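Local coordinates for extracellular solute-binding protein, family 5 (Chelativorans sp., PDB 6WM6), which binds EDTA and probably other aminopolycarboxylates in the periplasm, probably to deliver them to an ABC transporter for uptake, at residues G131-Y136 / Y191-A196. Numbering follows the deposited sequence.
Sequences GDDFIY and YPAHLA
In this family 5 solute-binding protein, the carboxylate of Asp133, in the first turn of helix 131-141, accepts a hydrogen bond from the N-terminus of the short helix 193-196. Ala193 N, the first amide of that helix after the N-cap residue Pro192, donates to Asp133 OD1 over 2.8 Å. The bond is nearly straight (166°) and reaches the oxygen almost along its C-O axis. Water 2 donates to Asp133 OD1 at 2.7 Å and accepts from His194 N, so the next amide of the helix start is tied indirectly to the same oxygen; negative charge here probably suits the positive end of the helix dipole. A second bridge follows the backbones: water 1 accepts from Tyr191 N at 2.9 Å and donates to Asp133 O at 2.8 Å.

Beside this polar grip the helices touch through the methyls of Ala193 and Ala196 and the side chain of Tyr136. Ala193 CB sits 3.7 Å from Tyr136 CB and also approaches the carbonyl oxygen of Asp132. With CG anti to the backbone N (chi1 175°), the Tyr136 ring extends alongside the short helix, where Ala196 CB lies obliquely against its CE1, CZ and OH.

Further out, Tyr136 OH bonds to Ser205 OG of helix 202-212, and His194 NE2 is hydrogen-bonded to Asp125 OD2. Trp123 NE1 and Thr130 N both donate to Asp133 OD2, which, with the bond at OD1, helps hold the carboxylate's rotation.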
loop_
_atom_site.group_PDB
_atom_site.type_symbol
_atom_site.label_atom_id
_atom_site.label_comp_id
_atom_site.label_asym_id
_atom_site.label_seq_id
_atom_site.Cartn_x
_atom_site.Cartn_y
_atom_site.Cartn_z
ATOM N N GLY A 131 -13.390 -7.772 -23.948
ATOM C CA GLY A 131 -11.991 -8.129 -24.059
ATOM C C GLY A 131 -11.107 -7.040 -24.637
ATOM O O GLY A 131 -9.904 -7.032 -24.357
ATOM N N ASP A 132 -11.670 -6.102 -25.410
ATOM C CA ASP A 132 -10.861 -4.983 -25.889
ATOM C C ASP A 132 -10.224 -4.251 -24.710
ATOM O O ASP A 132 -9.081 -3.782 -24.773
ATOM C CB ASP A 132 -11.709 -3.965 -26.650
ATOM C CG ASP A 132 -12.133 -4.427 -28.019
ATOM O OD1 ASP A 132 -11.635 -5.453 -28.530
ATOM O OD2 ASP A 132 -12.981 -3.711 -28.614
ATOM N N ASP A 133 -10.969 -4.130 -23.615
ATOM C CA ASP A 133 -10.471 -3.423 -22.450
ATOM C C ASP A 133 -9.417 -4.240 -21.705
ATOM O O ASP A 133 -8.420 -3.680 -21.231
ATOM C CB ASP A 133 -11.654 -3.053 -21.550
ATOM C CG ASP A 133 -12.689 -2.221 -22.296
ATOM O OD1 ASP A 133 -12.282 -1.216 -22.924
ATOM O OD2 ASP A 133 -13.884 -2.591 -22.298
ATOM N N PHE A 134 -9.610 -5.559 -21.595
ATOM C CA PHE A 134 -8.572 -6.406 -21.015
ATOM C C PHE A 134 -7.303 -6.336 -21.862
ATOM O O PHE A 134 -6.204 -6.205 -21.325
ATOM C CB PHE A 134 -9.056 -7.865 -20.905
ATOM C CG PHE A 134 -9.955 -8.136 -19.722
ATOM C CD1 PHE A 134 -11.242 -7.628 -19.672
ATOM C CD2 PHE A 134 -9.512 -8.928 -18.677
ATOM C CE1 PHE A 134 -12.065 -7.890 -18.577
ATOM C CE2 PHE A 134 -10.326 -9.198 -17.579
ATOM C CZ PHE A 134 -11.602 -8.674 -17.542
ATOM N N ILE A 135 -7.439 -6.425 -23.188
ATOM C CA ILE A 135 -6.277 -6.447 -24.070
ATOM C C ILE A 135 -5.521 -5.128 -24.009
ATOM O O ILE A 135 -4.281 -5.119 -23.931
ATOM C CB ILE A 135 -6.716 -6.822 -25.502
ATOM C CG1 ILE A 135 -7.104 -8.300 -25.518
ATOM C CG2 ILE A 135 -5.605 -6.557 -26.496
ATOM C CD1 ILE A 135 -7.868 -8.729 -26.753
ATOM N N TYR A 136 -6.236 -3.997 -24.027
ATOM C CA TYR A 136 -5.557 -2.709 -23.912
ATOM C C TYR A 136 -4.748 -2.640 -22.623
ATOM O O TYR A 136 -3.560 -2.289 -22.633
ATOM C CB TYR A 136 -6.557 -1.552 -23.988
ATOM C CG TYR A 136 -5.934 -0.196 -23.760
ATOM C CD1 TYR A 136 -5.373 0.508 -24.815
ATOM C CD2 TYR A 136 -5.887 0.374 -22.503
ATOM C CE1 TYR A 136 -4.792 1.766 -24.613
ATOM C CE2 TYR A 136 -5.304 1.610 -22.285
ATOM C CZ TYR A 136 -4.758 2.300 -23.343
ATOM O OH TYR A 136 -4.180 3.525 -23.102
ATOM N N TYR A 191 -9.517 0.373 -18.170
ATOM C CA TYR A 191 -9.719 1.665 -18.808
ATOM C C TYR A 191 -10.425 1.473 -20.142
ATOM O O TYR A 191 -10.312 0.418 -20.780
ATOM C CB TYR A 191 -8.372 2.391 -18.963
ATOM C CG TYR A 191 -7.771 2.657 -17.602
ATOM C CD1 TYR A 191 -8.112 3.803 -16.889
ATOM C CD2 TYR A 191 -6.931 1.739 -16.982
ATOM C CE1 TYR A 191 -7.619 4.044 -15.628
ATOM C CE2 TYR A 191 -6.424 1.976 -15.702
ATOM C CZ TYR A 191 -6.776 3.133 -15.039
ATOM O OH TYR A 191 -6.305 3.374 -13.744
ATOM N N PRO A 192 -11.175 2.484 -20.609
ATOM C CA PRO A 192 -11.977 2.292 -21.830
ATOM C C PRO A 192 -11.143 2.330 -23.108
ATOM O O PRO A 192 -10.772 3.409 -23.615
ATOM C CB PRO A 192 -12.987 3.444 -21.763
ATOM C CG PRO A 192 -12.258 4.513 -20.986
ATOM C CD PRO A 192 -11.492 3.752 -19.930
ATOM N N ALA A 193 -10.898 1.145 -23.667
ATOM C CA ALA A 193 -10.048 1.025 -24.849
ATOM C C ALA A 193 -10.614 1.792 -26.028
ATOM O O ALA A 193 -9.861 2.384 -26.801
ATOM C CB ALA A 193 -9.876 -0.447 -25.220
ATOM N N HIS A 194 -11.943 1.806 -26.189
ATOM C CA HIS A 194 -12.534 2.477 -27.339
ATOM C C HIS A 194 -12.355 3.977 -27.275
ATOM O O HIS A 194 -12.395 4.635 -28.326
ATOM C CB HIS A 194 -14.013 2.110 -27.483
ATOM C CG HIS A 194 -14.891 2.664 -26.412
ATOM N ND1 HIS A 194 -14.961 2.122 -25.144
ATOM C CD2 HIS A 194 -15.766 3.695 -26.431
ATOM C CE1 HIS A 194 -15.824 2.813 -24.427
ATOM N NE2 HIS A 194 -16.325 3.771 -25.182
ATOM N N LEU A 195 -12.180 4.551 -26.094
ATOM C CA LEU A 195 -11.861 5.963 -25.969
ATOM C C LEU A 195 -10.363 6.202 -26.093
ATOM O O LEU A 195 -9.941 7.134 -26.790
ATOM C CB LEU A 195 -12.415 6.537 -24.664
ATOM C CG LEU A 195 -13.916 6.359 -24.500
ATOM C CD1 LEU A 195 -14.421 6.883 -23.166
ATOM C CD2 LEU A 195 -14.663 7.067 -25.633
ATOM N N ALA A 196 -9.536 5.368 -25.463
ATOM C CA ALA A 196 -8.095 5.549 -25.575
ATOM C C ALA A 196 -7.645 5.531 -27.030
ATOM O O ALA A 196 -6.734 6.272 -27.418
ATOM C CB ALA A 196 -7.370 4.467 -24.776
HETATM O O HOH W 1 -8.116 -1.081 -20.231
HETATM O O HOH W 2 -13.804 -0.350 -24.918
#